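Local coordinates for peridinin-chlorophyll A protein (Amphidinium carterae, PDB 2C9E) that probably serves as a water-soluble light-harvesting antenna for blue-green light, holding peridinin and chlorophyll a inside an all-helical fold, at residues 25-28 with 29-32; 198-201 with 202-205; 232-235 with 236-239. All blocks are in the same frame, centred on the assembly; numbering follows the deposited sequence.

Contact 1: residues 25-28 with 29-32; sequences GSSA and IAKY. With PID (peridinin), chain D.
Ser27 is the N-cap of helix 28-39, and its hydroxyl accepts from the backbone N-H groups of Ile29 and Ala30. With chi1 at 62°, OG sits between the backbone N and the carbonyl carbon of its own residue, which brings it within reach of both N-H groups. Both capping bonds are weak: Ile29 N lies 3.2 Å from Ser27 OG with a bent N-H...O angle of 134°, whereas Ala30 N to Ser27 OG is straighter at 163° but longer. The same hydroxyl also lies against Ile29 CB.

Main-chain bonds then take over. Lys31 N donates to Ser27 O, and Tyr32 N donates to Ala28 O at 2.9 Å, the i to i+4 pattern of an alpha-helix. Ahead of the cap, Ser26 is the centre of an inverse gamma turn, closed by a weak bond from Ser27 N to Gly25 O. The extended Lys31 chain runs past Ser26, with CE 3.4 Å from Ser26 OG; that hydroxyl is satisfied by the carbonyl oxygen of Glu208. Ala30 turns its methyl toward the loop, CB meeting Ser26 CA at 3.7 Å.

On the pigment side Ile29 lies along the polyene of peridinin. Its CG1 is 3.6 Å from peridinin C19, while CG2, anti to the backbone N, meets the methyl CM5 of peridinin at 3.6 Å. Ala30 CA touches the methyl CM8 on an end ring of the same peridinin, at 3.7 Å. Ile29 and Tyr32 also touch chlorophyll a, and Tyr32 OH is hydrogen-bonded to the carbonyl oxygen of Pro117. This is a serine N-cap whose first helical turn forms part of a peridinin and chlorophyll pocket.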
loop_
_atom_site.group_PDB
_atom_site.type_symbol
_atom_site.label_atom_id
_atom_site.label_comp_id
_atom_site.label_asym_id
_atom_site.label_seq_id
_atom_site.Cartn_x
_atom_site.Cartn_y
_atom_site.Cartn_z
ATOM N N GLY A 25 -2.773 7.342 -15.907
ATOM C CA GLY A 25 -2.559 8.775 -15.855
ATOM C C GLY A 25 -2.811 9.445 -14.516
ATOM O O GLY A 25 -2.962 8.767 -13.467
ATOM N N SER A 26 -2.837 10.785 -14.536
ATOM C CA SER A 26 -3.088 11.512 -13.296
ATOM C C SER A 26 -4.572 11.633 -13.172
ATOM O O SER A 26 -5.111 12.687 -13.375
ATOM C CB SER A 26 -2.507 12.922 -13.286
ATOM O OG SER A 26 -2.674 13.499 -11.951
ATOM N N SER A 27 -5.235 10.547 -12.842
ATOM C CA SER A 27 -6.676 10.581 -12.720
ATOM C C SER A 27 -7.141 11.351 -11.465
ATOM O O SER A 27 -6.382 12.040 -10.803
ATOM C CB SER A 27 -7.206 9.145 -12.647
ATOM O OG SER A 27 -6.682 8.513 -11.486
ATOM N N ALA A 28 -8.411 11.239 -11.167
ATOM C CA ALA A 28 -8.952 11.886 -10.013
ATOM C C ALA A 28 -8.378 11.145 -8.787
ATOM O O ALA A 28 -8.232 11.728 -7.704
ATOM C CB ALA A 28 -10.471 11.802 -10.060
ATOM N N ILE A 29 -8.022 9.869 -8.967
ATOM C CA ILE A 29 -7.453 9.092 -7.871
ATOM C C ILE A 29 -6.032 9.565 -7.560
ATOM O O ILE A 29 -5.708 9.814 -6.406
ATOM C CB ILE A 29 -7.431 7.600 -8.226
ATOM C CG1 ILE A 29 -8.858 7.095 -8.295
ATOM C CG2 ILE A 29 -6.665 6.788 -7.211
ATOM C CD1 ILE A 29 -9.383 6.644 -6.974
ATOM N N ALA A 30 -5.193 9.713 -8.590
ATOM C CA ALA A 30 -3.808 10.148 -8.390
ATOM C C ALA A 30 -3.795 11.467 -7.619
ATOM O O ALA A 30 -2.999 11.664 -6.707
ATOM C CB ALA A 30 -3.089 10.308 -9.759
ATOM N N LYS A 31 -4.681 12.375 -8.007
ATOM C CA LYS A 31 -4.735 13.702 -7.375
ATOM C C LYS A 31 -5.361 13.619 -6.001
ATOM O O LYS A 31 -4.948 14.364 -5.098
ATOM C CB LYS A 31 -5.526 14.714 -8.235
ATOM C CG LYS A 31 -4.905 14.876 -9.599
ATOM C CD LYS A 31 -5.759 15.678 -10.564
ATOM C CE LYS A 31 -4.960 15.988 -11.806
ATOM N NZ LYS A 31 -5.649 17.076 -12.524
ATOM N N TYR A 32 -6.346 12.737 -5.820
ATOM C CA TYR A 32 -6.910 12.623 -4.479
ATOM C C TYR A 32 -5.856 12.096 -3.478
ATOM O O TYR A 32 -5.721 12.646 -2.403
ATOM C CB TYR A 32 -8.112 11.695 -4.471
ATOM C CG TYR A 32 -8.505 11.260 -3.100
ATOM C CD1 TYR A 32 -9.342 12.058 -2.312
ATOM C CD2 TYR A 32 -7.997 10.069 -2.545
ATOM C CE1 TYR A 32 -9.665 11.695 -1.001
ATOM C CE2 TYR A 32 -8.313 9.692 -1.207
ATOM C CZ TYR A 32 -9.151 10.507 -0.442
ATOM O OH TYR A 32 -9.509 10.154 0.863
HETATM C C1 PID D . -22.268 7.661 -7.036
HETATM C C2 PID D . -23.686 8.223 -6.912
HETATM C C3 PID D . -24.651 7.070 -6.621
HETATM C C4 PID D . -24.608 6.088 -7.797
HETATM C C5 PID D . -23.266 5.357 -7.926
HETATM C C6 PID D . -22.058 6.256 -7.616
HETATM C C7 PID D . -20.880 5.924 -8.295
HETATM C C8 PID D . -19.722 5.382 -7.735
HETATM C C9 PID D . -18.565 5.051 -8.448
HETATM C C10 PID D . -18.337 5.187 -9.817
HETATM C C11 PID D . -17.446 4.561 -7.905
HETATM C C12 PID D . -16.522 4.430 -8.860
HETATM C C13 PID D . -15.176 4.153 -8.603
HETATM C C14 PID D . -14.115 4.052 -9.508
HETATM C C15 PID D . -12.825 3.839 -9.016
HETATM C C16 PID D . -11.652 3.814 -9.775
HETATM C C17 PID D . -10.414 3.677 -9.143
HETATM C C18 PID D . -9.187 3.765 -9.803
HETATM C C19 PID D . -7.971 3.687 -9.120
HETATM C C20 PID D . -6.755 3.893 -9.777
HETATM C C21 PID D . -5.482 3.885 -9.204
HETATM C C22 PID D . -4.367 4.193 -9.988
HETATM C C23 PID D . -3.115 4.263 -9.601
HETATM C C24 PID D . -1.860 4.435 -9.252
HETATM C C25 PID D . -0.817 3.305 -9.305
HETATM C C26 PID D . 0.250 3.433 -8.211
HETATM C C27 PID D . 0.849 4.839 -8.103
HETATM C C28 PID D . -0.294 5.809 -7.778
HETATM C C29 PID D . -1.370 5.844 -8.871
HETATM C C30 PID D . 2.764 5.705 -6.941
HETATM C C31 PID D . 3.924 5.482 -5.970
HETATM C CM1 PID D . -21.187 8.730 -7.206
HETATM C CM2 PID D . -23.199 4.811 -9.355
HETATM C CM3 PID D . -23.267 4.170 -6.958
HETATM C CM4 PID D . -14.352 4.229 -11.011
HETATM C CM5 PID D . -5.296 3.485 -7.737
HETATM C CM6 PID D . -1.471 1.930 -9.144
HETATM C CM7 PID D . -0.135 3.372 -10.675
HETATM C CM8 PID D . -2.522 6.716 -8.361
HETATM O O1 PID D . -21.940 6.542 -6.213
HETATM O O2 PID D . -25.976 7.592 -6.511
HETATM O O3 PID D . -19.160 5.500 -10.679
HETATM O O4 PID D . -17.050 4.797 -10.069
HETATM O O5 PID D . -0.808 6.445 -10.041
HETATM O O6 PID D . 1.814 4.732 -7.038
HETATM O O7 PID D . 2.750 6.709 -7.654
#

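Contact 2: residues 198-201 with 202-205; sequences GKSP and EISK. With PID (peridinin), chain H.
Ser200 and Ser204, and Pro201 and Lys205, are joined by i to i+4 main-chain hydrogen bonds in the first turn of helix 201-213, which Ser200 precedes as N-cap. Ser204 N reaches Ser200 O at 3.1 Å, and Lys205 N reaches Pro201 O at 3.0 Å with an N-H...O angle of 162°. Although Ser200 holds the cap position, its hydroxyl makes no capping bond; it lies beside the pigment instead, Ser200 OG being 3.6 Å from peridinin C22.

A water supplies a second polar link. It accepts from Ser200 N at 2.9 Å and donates to Ser204 OG at 2.7 Å, while Ser204 OG is also hydrogen-bonded to the carbonyl oxygen of Ala34.

The remaining contacts are van der Waals. Glu202 lies side by side with the proline ring: its chain bends at chi2 (74°), folding the carboxylate back until OE1 is 3.4 Å from Pro201 CG. Ile203 meets the polyene with CG1 3.7 Å from peridinin C19, and its CG2 approaches the methyl CM5; it also touches chlorophyll a. Replacing Ile203 with an alanine would probably open a gap beside this polyene and leave the carotenoid less firmly held against the helix.

The chemistry is thus divided: backbone and water bonds build the helix start, while Ile203 gives the polyene an apolar surface and the Ser200 hydroxyl lies beside it.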
loop_
_atom_site.group_PDB
_atom_site.type_symbol
_atom_site.label_atom_id
_atom_site.label_comp_id
_atom_site.label_asym_id
_atom_site.label_seq_id
_atom_site.Cartn_x
_atom_site.Cartn_y
_atom_site.Cartn_z
ATOM N N GLY A 198 2.628 15.085 7.379
ATOM C CA GLY A 198 1.250 15.270 6.970
ATOM C C GLY A 198 1.178 16.181 5.767
ATOM O O GLY A 198 0.120 16.373 5.180
ATOM N N LYS A 199 2.327 16.723 5.393
ATOM C CA LYS A 199 2.441 17.645 4.277
ATOM C C LYS A 199 3.832 17.454 3.624
ATOM O O LYS A 199 4.772 18.228 3.853
ATOM C CB LYS A 199 2.268 19.078 4.823
ATOM C CG LYS A 199 2.119 20.179 3.807
ATOM C CD LYS A 199 2.072 21.510 4.587
ATOM C CE LYS A 199 2.327 22.761 3.724
ATOM N NZ LYS A 199 2.622 23.954 4.606
ATOM N N SER A 200 3.978 16.400 2.836
ATOM C CA SER A 200 5.256 16.142 2.195
ATOM C C SER A 200 5.108 16.411 0.720
ATOM O O SER A 200 4.657 15.583 -0.041
ATOM C CB SER A 200 5.714 14.702 2.429
ATOM O OG SER A 200 4.633 13.806 2.354
ATOM N N PRO A 201 5.504 17.603 0.311
ATOM C CA PRO A 201 5.462 18.125 -1.050
ATOM C C PRO A 201 6.072 17.241 -2.148
ATOM O O PRO A 201 5.431 17.003 -3.170
ATOM C CB PRO A 201 6.153 19.491 -0.913
ATOM C CG PRO A 201 7.041 19.341 0.349
ATOM C CD PRO A 201 6.112 18.570 1.250
ATOM N N GLU A 202 7.299 16.756 -1.945
ATOM C CA GLU A 202 7.930 15.900 -2.966
ATOM C C GLU A 202 7.151 14.580 -3.218
ATOM O O GLU A 202 6.950 14.182 -4.368
ATOM C CB GLU A 202 9.379 15.535 -2.569
ATOM C CG GLU A 202 10.314 16.692 -2.333
ATOM C CD GLU A 202 10.034 17.425 -1.009
ATOM O OE1 GLU A 202 9.263 16.874 -0.154
ATOM O OE2 GLU A 202 10.600 18.554 -0.830
ATOM N N ILE A 203 6.718 13.918 -2.149
ATOM C CA ILE A 203 6.028 12.642 -2.261
ATOM C C ILE A 203 4.667 12.825 -2.892
ATOM O O ILE A 203 4.238 12.016 -3.737
ATOM C CB ILE A 203 5.923 11.981 -0.850
ATOM C CG1 ILE A 203 7.332 11.612 -0.374
ATOM C CG2 ILE A 203 5.051 10.706 -0.876
ATOM C CD1 ILE A 203 7.840 10.312 -0.998
ATOM N N SER A 204 3.976 13.903 -2.520
ATOM C CA SER A 204 2.671 14.150 -3.101
ATOM C C SER A 204 2.817 14.420 -4.577
ATOM O O SER A 204 2.060 13.875 -5.402
ATOM C CB SER A 204 1.975 15.353 -2.449
ATOM O OG SER A 204 1.540 14.983 -1.163
ATOM N N LYS A 205 3.789 15.262 -4.929
ATOM C CA LYS A 205 3.921 15.553 -6.334
ATOM C C LYS A 205 4.244 14.280 -7.124
ATOM O O LYS A 205 3.683 14.094 -8.206
ATOM C CB LYS A 205 4.939 16.678 -6.581
ATOM C CG LYS A 205 5.085 17.087 -8.062
ATOM C CD LYS A 205 3.756 17.160 -8.886
ATOM C CE LYS A 205 3.037 18.548 -8.912
ATOM N NZ LYS A 205 2.254 18.973 -7.676
HETATM C C1 PID H . 20.951 10.945 -2.256
HETATM C C2 PID H . 22.271 11.219 -2.981
HETATM C C3 PID H . 23.434 10.486 -2.306
HETATM C C4 PID H . 23.508 10.909 -0.839
HETATM C C5 PID H . 22.285 10.530 0.004
HETATM C C6 PID H . 20.952 10.666 -0.750
HETATM C C7 PID H . 19.843 10.989 0.040
HETATM C C8 PID H . 18.673 10.233 0.104
HETATM C C9 PID H . 17.548 10.523 0.881
HETATM C C10 PID H . 17.340 11.592 1.745
HETATM C C11 PID H . 16.406 9.836 0.848
HETATM C C12 PID H . 15.502 10.441 1.621
HETATM C C13 PID H . 14.155 10.077 1.670
HETATM C C14 PID H . 13.131 10.664 2.415
HETATM C C15 PID H . 11.837 10.160 2.274
HETATM C C16 PID H . 10.686 10.657 2.885
HETATM C C17 PID H . 9.452 10.060 2.627
HETATM C C18 PID H . 8.247 10.533 3.143
HETATM C C19 PID H . 7.027 9.919 2.856
HETATM C C20 PID H . 5.818 10.440 3.319
HETATM C C21 PID H . 4.558 9.903 3.052
HETATM C C22 PID H . 3.453 10.610 3.521
HETATM C C23 PID H . 2.188 10.334 3.344
HETATM C C24 PID H . 0.910 10.221 3.072
HETATM C C25 PID H . -0.087 9.432 3.936
HETATM C C26 PID H . -1.202 8.790 3.098
HETATM C C27 PID H . -1.807 9.765 2.076
HETATM C C28 PID H . -0.687 10.170 1.113
HETATM C C29 PID H . 0.363 10.993 1.862
HETATM C C30 PID H . -4.108 9.192 1.770
HETATM C C31 PID H . -5.243 8.627 0.913
HETATM C CM1 PID H . 19.761 11.699 -2.854
HETATM C CM2 PID H . 22.342 11.458 1.222
HETATM C CM3 PID H . 22.445 9.082 0.479
HETATM C CM4 PID H . 13.410 11.804 3.399
HETATM C CM5 PID H . 4.385 8.548 2.352
HETATM C CM6 PID H . 0.647 8.339 4.716
HETATM C CM7 PID H . -0.727 10.424 4.914
HETATM C CM8 PID H . 1.494 11.373 0.904
HETATM O O1 PID H . 20.738 9.632 -1.728
HETATM O O2 PID H . 24.642 10.957 -2.907
HETATM O O3 PID H . 18.158 12.457 2.054
HETATM O O4 PID H . 16.059 11.540 2.214
HETATM O O5 PID H . -0.307 12.169 2.322
HETATM O O6 PID H . -2.842 9.177 1.271
HETATM O O7 PID H . -4.342 9.660 2.883
HETATM O O HOH W 1 1.579 15.526 1.479
#

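Contact 3: residues 232-235 with 236-239; sequences MNQN and AIND. With PID (peridinin), chain I.
Ile237 and Gln234, one helical turn apart, carry this contact together with Asn235. The side chains of Gln234 and Ile237 cross obliquely: Gln234 CG stands anti to its backbone N, then chi2 (68°) bends the chain so that the amide reaches Ile237, Gln234 CD being 3.6 Å from Ile237 CD1. The amide N-H is thereby aimed at peridinin, Gln234 NE2 donating to the ester carbonyl O7 of peridinin at 3.3 Å in an almost straight bond (176°). NE2 also gives a hydrogen bond to a water, 2.8 Å away. Ile237 adds apolar packing, its CD1 lying 4.0 Å from both Met232 CB and peridinin C26.

The Asn235 and Asn238 amides stand with their planes 67° apart, and a water bridges them, donating to Asn235 OD1 at 2.6 Å and accepting from Asn238 ND2.

Backbone bonds run from Ile237 N to Asn233 O, from Asn238 N to Gln234 O, and from Asp239 N to Asn235 O. Asn233 OD1 takes weak bonds from Asn235 N and from Ala236 N. These features mark an asparagine N-cap at the start of helix 234-251, combined with one hydrogen bond from Gln234 to the ester end of a peridinin in its pocket.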
loop_
_atom_site.group_PDB
_atom_site.type_symbol
_atom_site.label_atom_id
_atom_site.label_comp_id
_atom_site.label_asym_id
_atom_site.label_seq_id
_atom_site.Cartn_x
_atom_site.Cartn_y
_atom_site.Cartn_z
ATOM N N MET A 232 8.741 -12.563 0.691
ATOM C CA MET A 232 8.975 -12.291 2.102
ATOM C C MET A 232 8.218 -13.250 3.033
ATOM O O MET A 232 7.166 -13.792 2.680
ATOM C CB MET A 232 8.551 -10.861 2.485
ATOM C CG MET A 232 9.273 -9.779 1.724
ATOM S SD MET A 232 8.640 -8.132 2.095
ATOM C CE MET A 232 10.177 -7.184 1.761
ATOM N N ASN A 233 8.747 -13.388 4.242
ATOM C CA ASN A 233 8.141 -14.199 5.276
ATOM C C ASN A 233 6.912 -13.453 5.785
ATOM O O ASN A 233 7.023 -12.367 6.358
ATOM C CB ASN A 233 9.124 -14.386 6.427
ATOM C CG ASN A 233 8.610 -15.360 7.475
ATOM O OD1 ASN A 233 7.833 -15.019 8.389
ATOM N ND2 ASN A 233 9.040 -16.595 7.338
ATOM N N GLN A 234 5.739 -14.049 5.609
ATOM C CA GLN A 234 4.527 -13.393 6.030
ATOM C C GLN A 234 4.433 -12.992 7.516
ATOM O O GLN A 234 3.787 -11.989 7.819
ATOM C CB GLN A 234 3.291 -14.216 5.597
ATOM C CG GLN A 234 1.970 -13.369 5.522
ATOM C CD GLN A 234 1.982 -12.321 4.398
ATOM O OE1 GLN A 234 2.798 -12.420 3.475
ATOM N NE2 GLN A 234 1.062 -11.326 4.461
ATOM N N ASN A 235 5.057 -13.716 8.443
ATOM C CA ASN A 235 4.965 -13.311 9.857
ATOM C C ASN A 235 5.752 -12.007 10.091
ATOM O O ASN A 235 5.400 -11.174 10.938
ATOM C CB ASN A 235 5.509 -14.406 10.799
ATOM C CG ASN A 235 4.605 -15.661 10.861
ATOM O OD1 ASN A 235 3.375 -15.571 11.063
ATOM N ND2 ASN A 235 5.224 -16.842 10.713
ATOM N N ALA A 236 6.845 -11.867 9.364
ATOM C CA ALA A 236 7.693 -10.671 9.428
ATOM C C ALA A 236 6.902 -9.491 8.814
ATOM O O ALA A 236 7.021 -8.342 9.263
ATOM C CB ALA A 236 8.996 -10.908 8.633
ATOM N N ILE A 237 6.094 -9.798 7.792
ATOM C CA ILE A 237 5.260 -8.801 7.165
ATOM C C ILE A 237 4.289 -8.333 8.246
ATOM O O ILE A 237 4.144 -7.127 8.482
ATOM C CB ILE A 237 4.468 -9.402 5.976
ATOM C CG1 ILE A 237 5.403 -9.568 4.787
ATOM C CG2 ILE A 237 3.240 -8.504 5.613
ATOM C CD1 ILE A 237 4.743 -10.165 3.563
ATOM N N ASN A 238 3.654 -9.282 8.930
ATOM C CA ASN A 238 2.704 -8.942 9.966
ATOM C C ASN A 238 3.346 -8.161 11.054
ATOM O O ASN A 238 2.748 -7.226 11.556
ATOM C CB ASN A 238 2.060 -10.181 10.567
ATOM C CG ASN A 238 1.337 -10.971 9.547
ATOM O OD1 ASN A 238 0.806 -10.408 8.590
ATOM N ND2 ASN A 238 1.302 -12.282 9.719
ATOM N N ASP A 239 4.555 -8.531 11.452
ATOM C CA ASP A 239 5.208 -7.758 12.518
ATOM C C ASP A 239 5.477 -6.312 12.119
ATOM O O ASP A 239 5.178 -5.404 12.889
ATOM C CB ASP A 239 6.529 -8.376 12.929
ATOM C CG ASP A 239 6.356 -9.707 13.565
ATOM O OD1 ASP A 239 5.569 -9.792 14.539
ATOM O OD2 ASP A 239 7.015 -10.662 13.083
HETATM C C1 PID I . 24.017 1.116 -4.189
HETATM C C2 PID I . 25.486 1.540 -4.129
HETATM C C3 PID I . 26.300 0.568 -3.273
HETATM C C4 PID I . 25.718 0.585 -1.857
HETATM C C5 PID I . 24.276 0.073 -1.761
HETATM C C6 PID I . 23.390 0.452 -2.959
HETATM C C7 PID I . 22.038 0.663 -2.666
HETATM C C8 PID I . 20.945 -0.101 -3.080
HETATM C C9 PID I . 19.610 0.158 -2.746
HETATM C C10 PID I . 19.108 1.196 -1.965
HETATM C C11 PID I . 18.581 -0.653 -2.993
HETATM C C12 PID I . 17.489 -0.190 -2.380
HETATM C C13 PID I . 16.260 -0.849 -2.345
HETATM C C14 PID I . 15.078 -0.437 -1.723
HETATM C C15 PID I . 13.970 -1.281 -1.792
HETATM C C16 PID I . 12.731 -1.032 -1.200
HETATM C C17 PID I . 11.709 -1.980 -1.266
HETATM C C18 PID I . 10.476 -1.775 -0.651
HETATM C C19 PID I . 9.468 -2.737 -0.661
HETATM C C20 PID I . 8.252 -2.508 -0.022
HETATM C C21 PID I . 7.203 -3.423 0.048
HETATM C C22 PID I . 6.029 -3.062 0.712
HETATM C C23 PID I . 4.970 -3.811 0.880
HETATM C C24 PID I . 3.891 -4.526 1.081
HETATM C C25 PID I . 3.660 -5.389 2.334
HETATM C C26 PID I . 3.312 -6.825 1.925
HETATM C C27 PID I . 2.185 -6.893 0.882
HETATM C C28 PID I . 2.497 -6.015 -0.338
HETATM C C29 PID I . 2.772 -4.553 0.034
HETATM C C30 PID I . 1.512 -9.194 1.105
HETATM C C31 PID I . 1.514 -10.616 0.540
HETATM C CM1 PID I . 23.158 1.988 -5.109
HETATM C CM2 PID I . 23.724 0.665 -0.463
HETATM C CM3 PID I . 24.300 -1.452 -1.624
HETATM C CM4 PID I . 15.014 0.850 -0.891
HETATM C CM5 PID I . 7.339 -4.803 -0.605
HETATM C CM6 PID I . 4.902 -5.437 3.226
HETATM C CM7 PID I . 2.512 -4.785 3.151
HETATM C CM8 PID I . 3.150 -3.774 -1.230
HETATM O O1 PID I . 23.711 -0.281 -4.152
HETATM O O2 PID I . 27.652 1.036 -3.211
HETATM O O3 PID I . 19.704 2.224 -1.648
HETATM O O4 PID I . 17.782 0.974 -1.725
HETATM O O5 PID I . 1.597 -3.981 0.622
HETATM O O6 PID I . 2.124 -8.235 0.355
HETATM O O7 PID I . 0.993 -8.951 2.195
HETATM O O HOH W 2 -0.921 -11.235 6.486
HETATM O O HOH W 3 2.444 -13.515 12.391
#

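All three contacts are helix starts, and each meets a different peridinin. In contacts 1 and 2, Ile29 and Ile203, probably equivalent positions of two similar halves of the chain, each meet C19 of their own peridinin; the centres of these two contacts are about 15 Å apart and their nearest atoms about 6 Å, without touching. Glu208 connects them indirectly, its backbone carbonyl hydrogen-bonded to Ser26 of contact 1 and its carboxylate paired with Lys205 of contact 2. Contact 3 lies across the chain's centre from both, its centre about 31 Å from that of contact 1 and about 28 Å from that of contact 2.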